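Side-chain contacts in putative citrate lyase, alfa subunit (Streptococcus mutans, PDB 2HJ0), which is probably the alpha subunit of a citrate lyase, an alpha/beta protein with two large mixed beta-sheets flanked by helices: residues A260-T265 and L463-L468; V438-T443 and P454-Y459; H112-V117 and E136-N141. All coordinates share one frame; numbering follows the deposited sequence.

Interaction 1: residues A260-T265 and L463-L468; sequences AAKVIT and LKVPQL
K262 and V465 meet along their aliphatic parts. The CD atom of K262 lies 3.9 Å from CG2 of V465, and the two side chains cross obliquely. K262 has CG anti to its carbonyl carbon (chi1 -76°) and is extended from there on. This carries the methylene chain past the valine methyl, so the contact uses the middle of the lysine and not its amine. One residue further along, V263 brings CG2 to within 4.3 Å of CD1 of L463. The contact is therefore apolar on both sides. It sets the C-terminal part of helix 251-265 against the segment that leads into strand 467-468, outermost within the chain in a mixed sheet of an alpha/beta fold. K464 is the centre of an inverse gamma turn, in which V465 N bonds to L463 O at 2.8 Å. The turn leaves both L463 and V465 directed at the helix, while the K464 side chain leads away from it. Behind this layer, V263 and V465 both pack on I447 of strand 447-449. V263 also touches L411 and F460. Backbone hydrogen bonds link P466 and L468 with I447 and tie the segment to the sheet.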
loop_
_atom_site.group_PDB
_atom_site.type_symbol
_atom_site.label_atom_id
_atom_site.label_comp_id
_atom_site.label_asym_id
_atom_site.label_seq_id
_atom_site.Cartn_x
_atom_site.Cartn_y
_atom_site.Cartn_z
ATOM N N ALA A 260 15.979 8.468 -33.450
ATOM C CA ALA A 260 15.034 8.606 -32.349
ATOM C C ALA A 260 15.570 9.542 -31.265
ATOM O O ALA A 260 14.858 10.427 -30.785
ATOM C CB ALA A 260 14.725 7.239 -31.757
ATOM N N ALA A 261 16.827 9.348 -30.879
ATOM C CA ALA A 261 17.434 10.193 -29.856
ATOM C C ALA A 261 17.510 11.659 -30.288
ATOM O O ALA A 261 17.330 12.557 -29.462
ATOM C CB ALA A 261 18.817 9.681 -29.508
ATOM N N LYS A 262 17.768 11.902 -31.578
ATOM C CA LYS A 262 17.854 13.273 -32.083
ATOM C C LYS A 262 16.495 13.941 -31.988
ATOM O O LYS A 262 16.403 15.145 -31.757
ATOM C CB LYS A 262 18.343 13.310 -33.533
ATOM C CG LYS A 262 19.838 13.080 -33.710
ATOM C CD LYS A 262 20.217 12.918 -35.202
ATOM C CE LYS A 262 21.691 12.521 -35.413
ATOM N NZ LYS A 262 21.970 12.200 -36.847
ATOM N N VAL A 263 15.437 13.159 -32.155
ATOM C CA VAL A 263 14.107 13.729 -32.058
ATOM C C VAL A 263 13.851 14.148 -30.604
ATOM O O VAL A 263 13.350 15.241 -30.353
ATOM C CB VAL A 263 13.035 12.731 -32.532
ATOM C CG1 VAL A 263 11.656 13.333 -32.369
ATOM C CG2 VAL A 263 13.280 12.369 -33.980
ATOM N N ILE A 264 14.228 13.290 -29.658
ATOM C CA ILE A 264 14.055 13.562 -28.233
ATOM C C ILE A 264 14.919 14.736 -27.777
ATOM O O ILE A 264 14.425 15.690 -27.170
ATOM C CB ILE A 264 14.437 12.311 -27.370
ATOM C CG1 ILE A 264 13.493 11.147 -27.688
ATOM C CG2 ILE A 264 14.349 12.619 -25.881
ATOM C CD1 ILE A 264 13.989 9.823 -27.179
ATOM N N THR A 265 16.215 14.668 -28.059
ATOM C CA THR A 265 17.116 15.744 -27.663
ATOM C C THR A 265 16.875 17.054 -28.407
ATOM O O THR A 265 17.477 18.058 -28.075
ATOM C CB THR A 265 18.566 15.343 -27.862
ATOM O OG1 THR A 265 18.774 14.982 -29.231
ATOM C CG2 THR A 265 18.902 14.165 -26.971
ATOM N N LEU A 463 15.099 20.523 -37.905
ATOM C CA LEU A 463 15.754 19.319 -37.420
ATOM C C LEU A 463 16.471 18.644 -38.592
ATOM O O LEU A 463 15.851 18.309 -39.601
ATOM C CB LEU A 463 14.705 18.377 -36.826
ATOM C CG LEU A 463 15.174 17.270 -35.883
ATOM C CD1 LEU A 463 14.025 16.317 -35.606
ATOM C CD2 LEU A 463 16.315 16.517 -36.496
ATOM N N LYS A 464 17.777 18.449 -38.467
ATOM C CA LYS A 464 18.533 17.809 -39.540
ATOM C C LYS A 464 18.348 16.299 -39.579
ATOM O O LYS A 464 19.225 15.534 -39.177
ATOM C CB LYS A 464 20.014 18.149 -39.418
ATOM C CG LYS A 464 20.273 19.616 -39.630
ATOM C CD LYS A 464 19.856 19.996 -41.022
ATOM C CE LYS A 464 19.573 21.468 -41.141
ATOM N NZ LYS A 464 18.791 21.687 -42.391
ATOM N N VAL A 465 17.189 15.883 -40.067
ATOM C CA VAL A 465 16.858 14.473 -40.197
ATOM C C VAL A 465 15.783 14.401 -41.259
ATOM O O VAL A 465 14.838 15.183 -41.244
ATOM C CB VAL A 465 16.306 13.875 -38.881
ATOM C CG1 VAL A 465 15.617 12.549 -39.172
ATOM C CG2 VAL A 465 17.441 13.655 -37.880
ATOM N N PRO A 466 15.906 13.453 -42.194
ATOM C CA PRO A 466 14.895 13.344 -43.251
ATOM C C PRO A 466 13.497 13.187 -42.702
ATOM O O PRO A 466 13.242 12.324 -41.875
ATOM C CB PRO A 466 15.369 12.145 -44.074
ATOM C CG PRO A 466 16.163 11.338 -43.100
ATOM C CD PRO A 466 16.896 12.366 -42.275
ATOM N N GLN A 467 12.597 14.053 -43.144
ATOM C CA GLN A 467 11.212 14.002 -42.697
ATOM C C GLN A 467 10.256 13.676 -43.853
ATOM O O GLN A 467 10.403 14.197 -44.954
ATOM C CB GLN A 467 10.827 15.340 -42.076
ATOM C CG GLN A 467 11.666 15.701 -40.873
ATOM C CD GLN A 467 11.278 17.027 -40.274
ATOM O OE1 GLN A 467 10.099 17.304 -40.072
ATOM N NE2 GLN A 467 12.269 17.853 -39.972
ATOM N N LEU A 468 9.275 12.817 -43.596
ATOM C CA LEU A 468 8.313 12.450 -44.616
ATOM C C LEU A 468 6.924 12.333 -44.004
ATOM O O LEU A 468 6.720 12.613 -42.816
ATOM C CB LEU A 468 8.693 11.115 -45.265
ATOM C CG LEU A 468 10.155 10.855 -45.618
ATOM C CD1 LEU A 468 10.902 10.496 -44.337
ATOM C CD2 LEU A 468 10.276 9.708 -46.603
#

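Interaction 2: residues V438-T443 and P454-Y459; sequences VDVVVT and PDLIEY
L456 points one methyl, CD2, between two neighbours on the strand side. CD2 is 4.1 Å from CB of D439 and 4.2 Å from CG2 of V440. The L456 and V440 side chains lie at a slant to each other. V440 has CG1 anti to the backbone N (chi1 -176°), which leaves CG2 as the branch that faces the leucine. D439 offers L456 only its methylene carbon. Its carboxylate is engaged elsewhere: OD2 takes a hydrogen bond from S410 N, and OD1 forms a salt bridge with R453, which also pairs with D455 OD2 and so bridges two acids, one in each segment. The oxygens D439 OD1 and D455 OD2 stand 6.8 Å apart, and the positive charge probably eases their repulsion. All three residues that touch are buried. Strand 440-442 forms an antiparallel hairpin with strand 447-449, and helix 454-459 follows after a short connection and folds back over the strands. L456 also packs on M409 of strand 409-413 and I449 of strand 447-449, while V440 touches L411 and I447 of the same two strands.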
loop_
_atom_site.group_PDB
_atom_site.type_symbol
_atom_site.label_atom_id
_atom_site.label_comp_id
_atom_site.label_asym_id
_atom_site.label_seq_id
_atom_site.Cartn_x
_atom_site.Cartn_y
_atom_site.Cartn_z
ATOM N N VAL A 438 0.005 8.565 -31.264
ATOM C CA VAL A 438 1.336 8.471 -31.830
ATOM C C VAL A 438 1.703 9.834 -32.394
ATOM O O VAL A 438 1.021 10.360 -33.272
ATOM C CB VAL A 438 1.383 7.404 -32.926
ATOM C CG1 VAL A 438 2.790 7.284 -33.470
ATOM C CG2 VAL A 438 0.905 6.070 -32.351
ATOM N N ASP A 439 2.780 10.407 -31.870
ATOM C CA ASP A 439 3.230 11.723 -32.289
ATOM C C ASP A 439 4.277 11.705 -33.384
ATOM O O ASP A 439 4.154 12.415 -34.385
ATOM C CB ASP A 439 3.771 12.486 -31.088
ATOM C CG ASP A 439 2.715 12.711 -30.027
ATOM O OD1 ASP A 439 1.678 13.316 -30.364
ATOM O OD2 ASP A 439 2.915 12.285 -28.860
ATOM N N VAL A 440 5.313 10.902 -33.195
ATOM C CA VAL A 440 6.385 10.828 -34.170
ATOM C C VAL A 440 6.789 9.401 -34.440
ATOM O O VAL A 440 6.955 8.602 -33.520
ATOM C CB VAL A 440 7.642 11.577 -33.681
ATOM C CG1 VAL A 440 8.702 11.563 -34.782
ATOM C CG2 VAL A 440 7.283 12.996 -33.265
ATOM N N VAL A 441 6.954 9.093 -35.715
ATOM C CA VAL A 441 7.355 7.766 -36.139
ATOM C C VAL A 441 8.789 7.868 -36.671
ATOM O O VAL A 441 9.114 8.785 -37.424
ATOM C CB VAL A 441 6.400 7.239 -37.240
ATOM C CG1 VAL A 441 6.965 5.988 -37.885
ATOM C CG2 VAL A 441 5.045 6.942 -36.645
ATOM N N VAL A 442 9.649 6.938 -36.261
ATOM C CA VAL A 442 11.042 6.944 -36.698
ATOM C C VAL A 442 11.416 5.638 -37.411
ATOM O O VAL A 442 11.153 4.550 -36.900
ATOM C CB VAL A 442 11.990 7.145 -35.491
ATOM C CG1 VAL A 442 13.435 7.228 -35.957
ATOM C CG2 VAL A 442 11.602 8.402 -34.733
ATOM N N THR A 443 12.023 5.764 -38.590
ATOM C CA THR A 443 12.455 4.618 -39.392
ATOM C C THR A 443 13.897 4.837 -39.838
ATOM O O THR A 443 14.526 5.815 -39.437
ATOM C CB THR A 443 11.593 4.461 -40.647
ATOM O OG1 THR A 443 11.854 5.547 -41.548
ATOM C CG2 THR A 443 10.126 4.463 -40.280
ATOM N N PRO A 454 0.768 19.798 -34.966
ATOM C CA PRO A 454 1.348 20.922 -35.705
ATOM C C PRO A 454 2.435 21.651 -34.914
ATOM O O PRO A 454 3.334 22.263 -35.495
ATOM C CB PRO A 454 0.137 21.803 -35.989
ATOM C CG PRO A 454 -0.729 21.553 -34.814
ATOM C CD PRO A 454 -0.647 20.057 -34.655
ATOM N N ASP A 455 2.367 21.587 -33.590
ATOM C CA ASP A 455 3.381 22.263 -32.792
ATOM C C ASP A 455 4.735 21.564 -32.941
ATOM O O ASP A 455 5.788 22.181 -32.756
ATOM C CB ASP A 455 2.992 22.279 -31.321
ATOM C CG ASP A 455 2.975 20.900 -30.723
ATOM O OD1 ASP A 455 3.407 20.747 -29.564
ATOM O OD2 ASP A 455 2.528 19.960 -31.411
ATOM N N LEU A 456 4.710 20.278 -33.278
ATOM C CA LEU A 456 5.949 19.522 -33.428
ATOM C C LEU A 456 6.541 19.692 -34.822
ATOM O O LEU A 456 7.766 19.740 -34.995
ATOM C CB LEU A 456 5.707 18.040 -33.102
ATOM C CG LEU A 456 6.087 17.596 -31.686
ATOM C CD1 LEU A 456 5.640 18.611 -30.671
ATOM C CD2 LEU A 456 5.478 16.237 -31.394
ATOM N N ILE A 457 5.663 19.799 -35.813
ATOM C CA ILE A 457 6.101 19.990 -37.183
ATOM C C ILE A 457 6.931 21.274 -37.289
ATOM O O ILE A 457 7.946 21.308 -37.989
ATOM C CB ILE A 457 4.897 20.057 -38.136
ATOM C CG1 ILE A 457 4.319 18.665 -38.302
ATOM C CG2 ILE A 457 5.316 20.613 -39.477
ATOM C CD1 ILE A 457 3.002 18.643 -39.005
ATOM N N GLU A 458 6.510 22.315 -36.576
ATOM C CA GLU A 458 7.224 23.589 -36.602
ATOM C C GLU A 458 8.524 23.504 -35.818
ATOM O O GLU A 458 9.587 23.871 -36.319
ATOM C CB GLU A 458 6.370 24.705 -36.005
ATOM C CG GLU A 458 6.063 24.482 -34.536
ATOM C CD GLU A 458 5.566 25.737 -33.790
ATOM O OE1 GLU A 458 5.394 25.646 -32.539
ATOM O OE2 GLU A 458 5.349 26.796 -34.446
ATOM N N TYR A 459 8.434 23.012 -34.588
ATOM C CA TYR A 459 9.602 22.892 -33.718
ATOM C C TYR A 459 10.744 22.087 -34.346
ATOM O O TYR A 459 11.916 22.371 -34.092
ATOM C CB TYR A 459 9.211 22.240 -32.392
ATOM C CG TYR A 459 10.096 22.655 -31.239
ATOM C CD1 TYR A 459 9.845 23.833 -30.540
ATOM C CD2 TYR A 459 11.201 21.882 -30.863
ATOM C CE1 TYR A 459 10.668 24.229 -29.499
ATOM C CE2 TYR A 459 12.036 22.269 -29.821
ATOM C CZ TYR A 459 11.765 23.445 -29.145
ATOM O OH TYR A 459 12.597 23.850 -28.126
#

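Interaction 3: residues H112-V117 and E136-N141; sequences HIKNGV and EGIMEN
I113 and K114 face I138 and M139 in reversed order, with CA atoms 6.4 Å apart for I113 and M139 and 6.5 Å apart for K114 and I138. The first pair sits in the last turn of helix 109-114. The second lies in the loop between helix 127-135 and strand 143-145. I113 is the centre of the contact. Its CG2 methyl is anti to the backbone N, with CG1 at chi1 -65°, and this points CG2 at the loop. There it meets CG2 of I138 and CG of M139. Both approaches are modelled very short, and their exact lengths are doubtful at this resolution. The I113 side chain crosses those of I138 and M139 at about a right angle. In M139, a selenomethionine, CG does the touching, and it also lies 4.1 Å from CD1 of I113. K114 is extended beyond CG and passes over I138 at a slant, with CE 3.6 Å from CD1 of I138 and CG 4.0 Å from CG2 of I138. The contact joins two successive beta-alpha-beta crossovers, which link the parallel strands 95-99, 118-123 and 143-145. I113 and M139 also rest on I121 of strand 118-123 and on I134 of helix 127-135. I138 touches A133 of the same helix. The contact between the segments is wholly apolar. K114 contributes methylenes, and its NZ stays 5.5 Å from E136 OE2, too far for a salt bridge. The opposite charges may still attract weakly. Burial of the two isoleucines, with the K114 methylenes and M139, probably contributes most here.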
loop_
_atom_site.group_PDB
_atom_site.type_symbol
_atom_site.label_atom_id
_atom_site.label_comp_id
_atom_site.label_asym_id
_atom_site.label_seq_id
_atom_site.Cartn_x
_atom_site.Cartn_y
_atom_site.Cartn_z
ATOM N N HIS A 112 -5.893 -27.333 -21.073
ATOM C CA HIS A 112 -6.897 -26.965 -20.069
ATOM C C HIS A 112 -8.080 -26.252 -20.717
ATOM O O HIS A 112 -9.191 -26.251 -20.183
ATOM C CB HIS A 112 -6.290 -26.054 -18.995
ATOM C CG HIS A 112 -5.202 -26.696 -18.196
ATOM N ND1 HIS A 112 -5.405 -27.831 -17.440
ATOM C CD2 HIS A 112 -3.898 -26.363 -18.036
ATOM C CE1 HIS A 112 -4.272 -28.169 -16.850
ATOM N NE2 HIS A 112 -3.342 -27.295 -17.195
ATOM N N ILE A 113 -7.824 -25.636 -21.863
ATOM C CA ILE A 113 -8.853 -24.927 -22.594
ATOM C C ILE A 113 -9.705 -25.956 -23.324
ATOM O O ILE A 113 -10.931 -25.958 -23.212
ATOM C CB ILE A 113 -8.227 -23.938 -23.616
ATOM C CG1 ILE A 113 -7.451 -22.844 -22.870
ATOM C CG2 ILE A 113 -9.313 -23.324 -24.481
ATOM C CD1 ILE A 113 -6.795 -21.826 -23.765
ATOM N N LYS A 114 -9.048 -26.843 -24.061
ATOM C CA LYS A 114 -9.746 -27.883 -24.805
ATOM C C LYS A 114 -10.650 -28.745 -23.918
ATOM O O LYS A 114 -11.739 -29.146 -24.343
ATOM C CB LYS A 114 -8.729 -28.758 -25.539
ATOM C CG LYS A 114 -7.995 -28.013 -26.632
ATOM C CD LYS A 114 -6.973 -28.882 -27.332
ATOM C CE LYS A 114 -6.293 -28.102 -28.451
ATOM N NZ LYS A 114 -5.254 -28.920 -29.141
ATOM N N ASN A 115 -10.209 -29.000 -22.684
ATOM C CA ASN A 115 -10.967 -29.823 -21.738
ATOM C C ASN A 115 -11.931 -29.045 -20.850
ATOM O O ASN A 115 -12.468 -29.581 -19.874
ATOM C CB ASN A 115 -10.010 -30.630 -20.862
ATOM C CG ASN A 115 -9.130 -31.545 -21.676
ATOM O OD1 ASN A 115 -9.601 -32.164 -22.635
ATOM N ND2 ASN A 115 -7.843 -31.648 -21.303
ATOM N N GLY A 116 -12.136 -27.775 -21.182
ATOM C CA GLY A 116 -13.052 -26.942 -20.421
ATOM C C GLY A 116 -12.613 -26.477 -19.043
ATOM O O GLY A 116 -13.417 -25.913 -18.301
ATOM N N VAL A 117 -11.355 -26.700 -18.679
ATOM C CA VAL A 117 -10.895 -26.262 -17.358
ATOM C C VAL A 117 -10.880 -24.738 -17.286
ATOM O O VAL A 117 -11.256 -24.156 -16.269
ATOM C CB VAL A 117 -9.486 -26.784 -17.033
ATOM C CG1 VAL A 117 -9.080 -26.313 -15.654
ATOM C CG2 VAL A 117 -9.469 -28.303 -17.088
ATOM N N GLU A 136 -6.723 -20.149 -33.590
ATOM C CA GLU A 136 -7.330 -21.181 -34.407
ATOM C C GLU A 136 -8.715 -21.568 -33.907
ATOM O O GLU A 136 -9.316 -22.519 -34.399
ATOM C CB GLU A 136 -6.433 -22.418 -34.482
ATOM C CG GLU A 136 -6.516 -23.346 -33.295
ATOM C CD GLU A 136 -5.813 -24.685 -33.551
ATOM O OE1 GLU A 136 -4.584 -24.683 -33.819
ATOM O OE2 GLU A 136 -6.494 -25.741 -33.485
ATOM N N GLY A 137 -9.211 -20.842 -32.912
ATOM C CA GLY A 137 -10.544 -21.115 -32.403
ATOM C C GLY A 137 -10.685 -22.065 -31.232
ATOM O O GLY A 137 -11.788 -22.498 -30.934
ATOM N N ILE A 138 -9.588 -22.389 -30.566
ATOM C CA ILE A 138 -9.624 -23.289 -29.420
ATOM C C ILE A 138 -10.711 -22.943 -28.399
ATOM O O ILE A 138 -11.486 -23.808 -28.030
ATOM C CB ILE A 138 -8.260 -23.304 -28.692
ATOM C CG1 ILE A 138 -7.194 -23.854 -29.621
ATOM C CG2 ILE A 138 -8.325 -24.147 -27.436
ATOM C CD1 ILE A 138 -7.573 -25.185 -30.227
HETATM N N MSE A 139 -10.749 -21.702 -27.916
HETATM C CA MSE A 139 -11.758 -21.296 -26.939
HETATM C C MSE A 139 -13.068 -20.947 -27.612
HETATM O O MSE A 139 -13.103 -20.528 -28.763
HETATM C CB MSE A 139 -11.329 -20.055 -26.144
HETATM C CG MSE A 139 -10.306 -20.257 -25.047
HETATM SE SE MSE A 139 -10.832 -19.290 -23.426
HETATM C CE MSE A 139 -10.851 -17.472 -24.088
ATOM N N GLU A 140 -14.147 -21.113 -26.865
ATOM C CA GLU A 140 -15.465 -20.780 -27.349
ATOM C C GLU A 140 -15.670 -19.282 -27.130
ATOM O O GLU A 140 -16.155 -18.571 -28.011
ATOM C CB GLU A 140 -16.501 -21.581 -26.581
ATOM C CG GLU A 140 -17.930 -21.262 -26.957
ATOM C CD GLU A 140 -18.926 -22.203 -26.303
ATOM O OE1 GLU A 140 -20.149 -21.933 -26.394
ATOM O OE2 GLU A 140 -18.481 -23.212 -25.703
ATOM N N ASN A 141 -15.290 -18.803 -25.951
ATOM C CA ASN A 141 -15.400 -17.386 -25.627
ATOM C C ASN A 141 -14.169 -16.625 -26.130
ATOM O O ASN A 141 -13.094 -17.205 -26.307
ATOM C CB ASN A 141 -15.539 -17.218 -24.113
ATOM C CG ASN A 141 -16.962 -17.356 -23.648
ATOM O OD1 ASN A 141 -17.225 -17.553 -22.460
ATOM N ND2 ASN A 141 -17.898 -17.238 -24.584
#

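Overall arrangement
Interactions 1 and 2 belong to one packed region. Their centres are about 9 Å apart. They touch directly where V263 CG1 comes within 4.2 Å of V440 CG1 and where A260 N lies 3.8 Å from V442 CG1. Both reach the same nine-stranded mixed sheet, and helix 454-459 of interaction 2 is followed in the chain by strand 467-468 of interaction 1. In sequence, interaction 2 falls between the two segments of interaction 1. Interaction 3 belongs to the other sheet, on the opposite side of the chain's centre. Its centre is about 47 Å from that of interaction 1 and 44 Å from that of interaction 2. It closes earlier in the sequence than either begins.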